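CIP1 (Hypocrea jecorina, PDB 3ZYP) probably binds carbohydrate, as a calcium-binding, cellulose-induced protein whose core domain is a beta-sandwich jelly roll. Local coordinates at residues A[57-63]-A[205-211]; A[68-74]-A[138-144]. Residue numbers count along the deposited sequence, not the author numbering.

Contact 1: residues A[57-63]-A[205-211]; sequences FGTTQVP and FDDISIA. With CA (calcium ion), chain C.
In a beta sandwich, two sheets meet through side chains rather than backbone, and here strand 55-59 and the turn that follows it, residues 60-63, face strand 202-211 of the other sheet across the jelly-roll core. The segments run nearly codirectional, 13° apart end to end, with CA atoms 10.2 Å apart at F57 and F205 but 6.9 Å at V62 and I210, and bury 290 Å² in all. Strand 55-59 ends at T59, whose OG1 accepts a 2.9 Å hydrogen bond from Q61 N in an ST turn; Q61 then centres an inverse gamma turn (phi/psi -79/63) that places V62 and P63 beside I210. On the other side the chain turns a corner at D207 (56/55), where D207 and I208 form a G1 beta bulge against strand 3-4. The aromatic contact is an offset edge-to-face pair: the edge of F57 (chi1 p) points at the face of F205 (chi1 m), centroids 5.8 Å apart and planes at 79°. Apolar packing continues from it, with F57 CE2 3.8 Å from I208 CD1, T59 CG2 3.8 Å from I210 CD1 and P63 CD 4.0 Å from I210 CG2; both isoleucines are mt. D206, pointing away from this interface, joins D5, E7, S37 and N40 in the calcium site, its OD1 and OD2 each 2.5 Å from the calcium ion.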
loop_
_atom_site.group_PDB
_atom_site.type_symbol
_atom_site.label_atom_id
_atom_site.label_comp_id
_atom_site.label_asym_id
_atom_site.label_seq_id
_atom_site.Cartn_x
_atom_site.Cartn_y
_atom_site.Cartn_z
ATOM N N PHE A 57 9.951 2.381 4.436
ATOM C CA PHE A 57 10.579 3.655 4.091
ATOM C C PHE A 57 9.468 4.517 3.503
ATOM O O PHE A 57 8.469 3.999 3.003
ATOM C CB PHE A 57 11.736 3.491 3.088
ATOM C CG PHE A 57 11.287 2.992 1.739
ATOM C CD1 PHE A 57 11.172 1.612 1.493
ATOM C CD2 PHE A 57 11.006 3.891 0.715
ATOM C CE1 PHE A 57 10.725 1.160 0.248
ATOM C CE2 PHE A 57 10.560 3.436 -0.529
ATOM C CZ PHE A 57 10.436 2.073 -0.763
ATOM N N GLY A 58 9.621 5.828 3.547
ATOM C CA GLY A 58 8.530 6.656 3.081
ATOM C C GLY A 58 8.818 8.130 3.049
ATOM O O GLY A 58 9.970 8.572 3.175
ATOM N N THR A 59 7.755 8.891 2.851
ATOM C CA THR A 59 7.857 10.319 2.567
ATOM C C THR A 59 6.620 11.051 3.036
ATOM O O THR A 59 5.514 10.495 3.078
ATOM C CB THR A 59 8.043 10.588 1.059
ATOM O OG1 THR A 59 8.198 11.994 0.814
ATOM C CG2 THR A 59 6.847 10.093 0.273
ATOM N N THR A 60 6.820 12.307 3.404
ATOM C CA THR A 60 5.690 13.190 3.665
ATOM C C THR A 60 5.460 14.178 2.519
ATOM O O THR A 60 4.623 15.094 2.647
ATOM C CB THR A 60 5.875 13.976 4.966
ATOM O OG1 THR A 60 7.100 14.708 4.878
ATOM C CG2 THR A 60 5.908 13.040 6.175
ATOM N N GLN A 61 6.176 14.007 1.402
ATOM C CA GLN A 61 6.038 14.875 0.229
ATOM C C GLN A 61 4.790 14.511 -0.597
ATOM O O GLN A 61 4.875 14.096 -1.767
ATOM C CB GLN A 61 7.321 14.863 -0.626
ATOM C CG GLN A 61 8.572 15.374 0.108
ATOM C CD GLN A 61 9.779 15.569 -0.814
ATOM O OE1 GLN A 61 9.722 16.336 -1.786
ATOM N NE2 GLN A 61 10.887 14.895 -0.497
ATOM N N VAL A 62 3.637 14.680 0.045
ATOM C CA VAL A 62 2.357 14.338 -0.558
ATOM C C VAL A 62 1.556 15.607 -0.825
ATOM O O VAL A 62 1.552 16.534 -0.002
ATOM C CB VAL A 62 1.533 13.344 0.313
ATOM C CG1 VAL A 62 2.258 12.012 0.434
ATOM C CG2 VAL A 62 1.242 13.919 1.688
ATOM N N PRO A 63 0.899 15.679 -1.998
ATOM C CA PRO A 63 0.109 16.897 -2.223
ATOM C C PRO A 63 -1.166 16.887 -1.391
ATOM O O PRO A 63 -1.610 15.831 -0.939
ATOM C CB PRO A 63 -0.227 16.820 -3.708
ATOM C CG PRO A 63 -0.281 15.332 -3.981
ATOM C CD PRO A 63 0.828 14.757 -3.152
ATOM N N PHE A 205 10.080 -2.542 -4.106
ATOM C CA PHE A 205 9.382 -1.390 -4.648
ATOM C C PHE A 205 10.344 -0.674 -5.577
ATOM O O PHE A 205 11.509 -0.451 -5.238
ATOM C CB PHE A 205 8.948 -0.414 -3.528
ATOM C CG PHE A 205 8.073 -1.023 -2.485
ATOM C CD1 PHE A 205 8.639 -1.656 -1.375
ATOM C CD2 PHE A 205 6.690 -0.973 -2.601
ATOM C CE1 PHE A 205 7.841 -2.219 -0.399
ATOM C CE2 PHE A 205 5.881 -1.533 -1.615
ATOM C CZ PHE A 205 6.458 -2.158 -0.518
ATOM N N ASP A 206 9.840 -0.310 -6.748
ATOM C CA ASP A 206 10.600 0.449 -7.731
ATOM C C ASP A 206 9.662 1.444 -8.389
ATOM O O ASP A 206 8.436 1.286 -8.355
ATOM C CB ASP A 206 11.170 -0.503 -8.796
ATOM C CG ASP A 206 12.396 0.052 -9.508
ATOM O OD1 ASP A 206 12.803 1.203 -9.251
ATOM O OD2 ASP A 206 12.990 -0.697 -10.304
ATOM N N ASP A 207 10.237 2.501 -8.954
ATOM C CA ASP A 207 9.495 3.413 -9.835
ATOM C C ASP A 207 8.263 3.977 -9.155
ATOM O O ASP A 207 7.135 3.860 -9.638
ATOM C CB ASP A 207 9.197 2.702 -11.154
ATOM C CG ASP A 207 10.455 2.186 -11.774
ATOM O OD1 ASP A 207 11.402 2.993 -11.888
ATOM O OD2 ASP A 207 10.529 0.981 -12.068
ATOM N N ILE A 208 8.515 4.581 -8.001
ATOM C CA ILE A 208 7.467 5.170 -7.204
ATOM C C ILE A 208 7.186 6.573 -7.720
ATOM O O ILE A 208 8.109 7.343 -7.995
ATOM C CB ILE A 208 7.862 5.209 -5.716
ATOM C CG1 ILE A 208 8.025 3.780 -5.185
ATOM C CG2 ILE A 208 6.837 6.025 -4.906
ATOM C CD1 ILE A 208 8.621 3.729 -3.788
ATOM N N SER A 209 5.914 6.896 -7.876
ATOM C CA SER A 209 5.528 8.253 -8.221
ATOM C C SER A 209 4.303 8.628 -7.443
ATOM O O SER A 209 3.335 7.866 -7.408
ATOM C CB SER A 209 5.290 8.368 -9.717
ATOM O OG SER A 209 5.147 9.728 -10.120
ATOM N N ILE A 210 4.370 9.768 -6.764
ATOM C CA ILE A 210 3.243 10.349 -6.061
ATOM C C ILE A 210 2.982 11.700 -6.720
ATOM O O ILE A 210 3.906 12.491 -6.898
ATOM C CB ILE A 210 3.529 10.505 -4.549
ATOM C CG1 ILE A 210 3.866 9.140 -3.914
ATOM C CG2 ILE A 210 2.340 11.175 -3.849
ATOM C CD1 ILE A 210 4.357 9.196 -2.467
ATOM N N ALA A 211 1.735 11.932 -7.115
ATOM C CA ALA A 211 1.395 13.095 -7.934
ATOM C C ALA A 211 -0.042 13.531 -7.710
ATOM O O ALA A 211 -0.834 12.834 -7.080
ATOM C CB ALA A 211 1.624 12.793 -9.390
HETATM CA CA CA C . 14.837 0.975 -10.685
#

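Contact 2: residues A[68-74]-A[138-144]; sequences YVRAWIR and FQCFEYH. With NAG (2-acetamido-2-deoxy-beta-D-glucopyranose), chain B; PEG (di(hydroxyethyl)ether), chain J; PEG (di(hydroxyethyl)ether), chain K.
Regular antiparallel pairing is set by register: strands 68-74 and 139-144, both extended, run at 146° with axes 4.6 Å apart. Y68 pairs with H144, their rings in an offset stack (centroids 4.0 Å, planes at 5°). V69 and Y143 form a hydrogen-bonded pair, N to O 2.9 Å both ways, and V69 CB sits over the Y143 ring. R70, opposite E142 in a non-hydrogen-bonded pair, turns its guanidinium away, NE bonding D207 O, while E142 salt-bridges R214. A71 and F141 exchange two 2.9 Å N to O bonds. The W72 ring (chi1 m) lies over C140, whose CB is 3.5 Å from the six-membered ring centroid. I73 N reaches Q139 O at 2.9 Å, and Q139 N reaches I73 O at 2.8 Å. R74 CB makes a CH-pi contact over the F138 ring face, 3.7 Å from its centroid. Beside this end lies the protein's own glycan, its NAG O4 2.9 Å from Q139 NE2. Six consecutive antiparallel bridges between neighbouring strands build part of one of the two antiparallel sheets of this protein's jelly-roll sandwich.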
loop_
_atom_site.group_PDB
_atom_site.type_symbol
_atom_site.label_atom_id
_atom_site.label_comp_id
_atom_site.label_asym_id
_atom_site.label_seq_id
_atom_site.Cartn_x
_atom_site.Cartn_y
_atom_site.Cartn_z
ATOM N N TYR A 68 -2.454 10.683 -6.332
ATOM C CA TYR A 68 -2.246 9.463 -7.106
ATOM C C TYR A 68 -0.908 8.894 -6.689
ATOM O O TYR A 68 0.109 9.617 -6.631
ATOM C CB TYR A 68 -2.239 9.728 -8.611
ATOM C CG TYR A 68 -3.591 10.071 -9.187
ATOM C CD1 TYR A 68 -4.086 11.373 -9.116
ATOM C CD2 TYR A 68 -4.376 9.095 -9.805
ATOM C CE1 TYR A 68 -5.320 11.708 -9.653
ATOM C CE2 TYR A 68 -5.629 9.426 -10.361
ATOM C CZ TYR A 68 -6.085 10.734 -10.261
ATOM O OH TYR A 68 -7.308 11.097 -10.789
ATOM N N VAL A 69 -0.909 7.604 -6.379
ATOM C CA VAL A 69 0.325 6.894 -6.039
ATOM C C VAL A 69 0.527 5.745 -6.996
ATOM O O VAL A 69 -0.427 5.017 -7.277
ATOM C CB VAL A 69 0.275 6.348 -4.600
ATOM C CG1 VAL A 69 1.578 5.609 -4.232
ATOM C CG2 VAL A 69 -0.016 7.458 -3.592
ATOM N N ARG A 70 1.737 5.587 -7.527
ATOM C CA ARG A 70 2.034 4.459 -8.393
ATOM C C ARG A 70 3.338 3.842 -7.899
ATOM O O ARG A 70 4.312 4.542 -7.637
ATOM C CB ARG A 70 2.155 4.919 -9.843
ATOM C CG ARG A 70 2.201 3.830 -10.888
ATOM C CD ARG A 70 3.549 3.169 -11.066
ATOM N NE ARG A 70 4.697 4.067 -11.159
ATOM C CZ ARG A 70 5.182 4.602 -12.281
ATOM N NH1 ARG A 70 4.616 4.367 -13.464
ATOM N NH2 ARG A 70 6.254 5.378 -12.212
ATOM N N ALA A 71 3.351 2.524 -7.737
ATOM C CA ALA A 71 4.579 1.818 -7.465
ATOM C C ALA A 71 4.590 0.501 -8.211
ATOM O O ALA A 71 3.560 -0.204 -8.298
ATOM C CB ALA A 71 4.762 1.576 -5.971
ATOM N N TRP A 72 5.754 0.146 -8.717
ATOM C CA TRP A 72 5.970 -1.204 -9.216
ATOM C C TRP A 72 6.429 -2.062 -8.055
ATOM O O TRP A 72 7.410 -1.736 -7.386
ATOM C CB TRP A 72 6.959 -1.180 -10.368
ATOM C CG TRP A 72 6.362 -0.662 -11.675
ATOM C CD1 TRP A 72 6.236 0.655 -12.081
ATOM C CD2 TRP A 72 5.833 -1.456 -12.740
ATOM N NE1 TRP A 72 5.680 0.716 -13.344
ATOM C CE2 TRP A 72 5.420 -0.566 -13.768
ATOM C CE3 TRP A 72 5.683 -2.837 -12.934
ATOM C CZ2 TRP A 72 4.865 -1.023 -14.974
ATOM C CZ3 TRP A 72 5.132 -3.283 -14.122
ATOM C CH2 TRP A 72 4.723 -2.378 -15.122
ATOM N N ILE A 73 5.689 -3.135 -7.795
ATOM C CA ILE A 73 5.829 -3.931 -6.579
ATOM C C ILE A 73 6.065 -5.389 -6.910
ATOM O O ILE A 73 5.324 -5.978 -7.711
ATOM C CB ILE A 73 4.589 -3.811 -5.650
ATOM C CG1 ILE A 73 4.332 -2.344 -5.283
ATOM C CG2 ILE A 73 4.737 -4.693 -4.386
ATOM C CD1 ILE A 73 3.095 -2.147 -4.393
ATOM N N ARG A 74 7.102 -5.978 -6.322
ATOM C CA ARG A 74 7.346 -7.416 -6.467
ATOM C C ARG A 74 7.216 -8.069 -5.100
ATOM O O ARG A 74 7.832 -7.632 -4.122
ATOM C CB ARG A 74 8.739 -7.678 -7.065
ATOM C CG ARG A 74 9.058 -9.171 -7.213
ATOM C CD ARG A 74 10.425 -9.429 -7.861
ATOM N NE ARG A 74 10.818 -10.837 -7.702
ATOM C CZ ARG A 74 11.741 -11.465 -8.427
ATOM N NH1 ARG A 74 12.369 -10.857 -9.423
ATOM N NH2 ARG A 74 12.006 -12.740 -8.177
ATOM N N PHE A 138 7.579 -7.818 -10.976
ATOM C CA PHE A 138 7.049 -6.497 -10.637
ATOM C C PHE A 138 5.695 -6.260 -11.291
ATOM O O PHE A 138 5.502 -6.493 -12.494
ATOM C CB PHE A 138 8.021 -5.386 -11.031
ATOM C CG PHE A 138 9.179 -5.234 -10.079
ATOM C CD1 PHE A 138 10.349 -5.973 -10.261
ATOM C CD2 PHE A 138 9.095 -4.355 -8.992
ATOM C CE1 PHE A 138 11.426 -5.835 -9.373
ATOM C CE2 PHE A 138 10.147 -4.210 -8.099
ATOM C CZ PHE A 138 11.341 -4.953 -8.296
ATOM N N GLN A 139 4.771 -5.797 -10.460
ATOM C CA GLN A 139 3.380 -5.502 -10.843
ATOM C C GLN A 139 3.175 -4.001 -10.733
ATOM O O GLN A 139 3.656 -3.387 -9.794
ATOM C CB GLN A 139 2.401 -6.149 -9.856
ATOM C CG GLN A 139 2.674 -7.606 -9.510
ATOM C CD GLN A 139 2.462 -8.508 -10.682
ATOM O OE1 GLN A 139 1.424 -8.448 -11.332
ATOM N NE2 GLN A 139 3.450 -9.354 -10.978
ATOM N N CYS A 140 2.402 -3.403 -11.625
ATOM C CA CYS A 140 2.156 -1.971 -11.537
ATOM C C CYS A 140 0.937 -1.684 -10.689
ATOM O O CYS A 140 -0.185 -1.934 -11.098
ATOM C CB CYS A 140 1.985 -1.383 -12.930
ATOM S SG CYS A 140 1.820 0.430 -12.875
ATOM N N PHE A 141 1.147 -1.146 -9.506
ATOM C CA PHE A 141 0.061 -0.886 -8.575
ATOM C C PHE A 141 -0.151 0.611 -8.474
ATOM O O PHE A 141 0.785 1.364 -8.211
ATOM C CB PHE A 141 0.398 -1.459 -7.179
ATOM C CG PHE A 141 -0.735 -1.346 -6.177
ATOM C CD1 PHE A 141 -1.932 -2.034 -6.371
ATOM C CD2 PHE A 141 -0.598 -0.555 -5.036
ATOM C CE1 PHE A 141 -2.971 -1.951 -5.428
ATOM C CE2 PHE A 141 -1.640 -0.456 -4.099
ATOM C CZ PHE A 141 -2.827 -1.146 -4.299
ATOM N N GLU A 142 -1.386 1.039 -8.693
ATOM C CA GLU A 142 -1.714 2.450 -8.567
ATOM C C GLU A 142 -3.012 2.667 -7.811
ATOM O O GLU A 142 -3.935 1.843 -7.841
ATOM C CB GLU A 142 -1.717 3.182 -9.928
ATOM C CG GLU A 142 -2.067 4.676 -9.787
ATOM C CD GLU A 142 -1.743 5.538 -10.982
ATOM O OE1 GLU A 142 -1.618 5.000 -12.098
ATOM O OE2 GLU A 142 -1.633 6.766 -10.787
ATOM N N TYR A 143 -3.075 3.786 -7.103
ATOM C CA TYR A 143 -4.315 4.188 -6.464
ATOM C C TYR A 143 -4.492 5.694 -6.468
ATOM O O TYR A 143 -3.526 6.458 -6.638
ATOM C CB TYR A 143 -4.498 3.590 -5.066
ATOM C CG TYR A 143 -3.443 3.945 -4.056
ATOM C CD1 TYR A 143 -2.247 3.216 -3.997
ATOM C CD2 TYR A 143 -3.651 4.968 -3.132
ATOM C CE1 TYR A 143 -1.268 3.524 -3.080
ATOM C CE2 TYR A 143 -2.664 5.281 -2.191
ATOM C CZ TYR A 143 -1.487 4.542 -2.166
ATOM O OH TYR A 143 -0.502 4.831 -1.252
ATOM N N HIS A 144 -5.746 6.083 -6.308
ATOM C CA HIS A 144 -6.152 7.478 -6.295
ATOM C C HIS A 144 -7.023 7.714 -5.071
ATOM O O HIS A 144 -8.011 7.011 -4.867
ATOM C CB HIS A 144 -6.971 7.764 -7.555
ATOM C CG HIS A 144 -7.644 9.099 -7.558
ATOM N ND1 HIS A 144 -8.926 9.281 -8.030
ATOM C CD2 HIS A 144 -7.212 10.317 -7.156
ATOM C CE1 HIS A 144 -9.258 10.556 -7.919
ATOM N NE2 HIS A 144 -8.236 11.208 -7.390
HETATM C C1 NAG B . 0.989 -7.876 -13.999
HETATM C C2 NAG B . 0.383 -9.280 -13.941
HETATM C C3 NAG B . 1.427 -10.297 -13.493
HETATM C C4 NAG B . 2.779 -10.107 -14.179
HETATM C C5 NAG B . 3.199 -8.631 -14.214
HETATM C C6 NAG B . 4.506 -8.374 -14.978
HETATM C C7 NAG B . -1.840 -9.946 -13.253
HETATM C C8 NAG B . -2.896 -9.928 -12.192
HETATM N N2 NAG B . -0.703 -9.315 -12.977
HETATM O O3 NAG B . 0.965 -11.626 -13.655
HETATM O O4 NAG B . 3.691 -10.903 -13.459
HETATM O O5 NAG B . 2.144 -7.899 -14.812
HETATM O O6 NAG B . 4.958 -7.047 -14.809
HETATM O O7 NAG B . -2.044 -10.525 -14.316
HETATM C C1 PEG J . 11.698 -9.134 -12.500
HETATM O O1 PEG J . 11.992 -8.971 -11.125
HETATM C C2 PEG J . 10.193 -9.233 -12.653
HETATM O O2 PEG J . 9.654 -8.022 -13.167
HETATM C C1 PEG K . 14.746 -13.069 -11.329
HETATM O O1 PEG K . 14.952 -12.045 -10.349
HETATM C C2 PEG K . 13.806 -14.124 -10.765
HETATM O O2 PEG K . 14.134 -14.361 -9.398
#

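How the contacts relate
Following the chain from the N terminus, strand 55-59 comes first and leads through residues 60-66 into strand 67-75, which belongs to the opposite sheet. Contact 2 closes the inner loop when strand 139-145 returns to pair with 67-75. Only after strand 189-191 has gone back to the first sheet does strand 202-211 close the outer loop as contact 1, so contact 2 is nested within contact 1. The centres lie 10 Å apart, and strand 67-75 is their junction: S209 O to R70 N and A211 O to Y68 N, each 2.8 Å, are probable hydrogen bonds. Contact 2 thus pairs neighbouring strands within one sheet, whereas contact 1 packs the two sheets face to face.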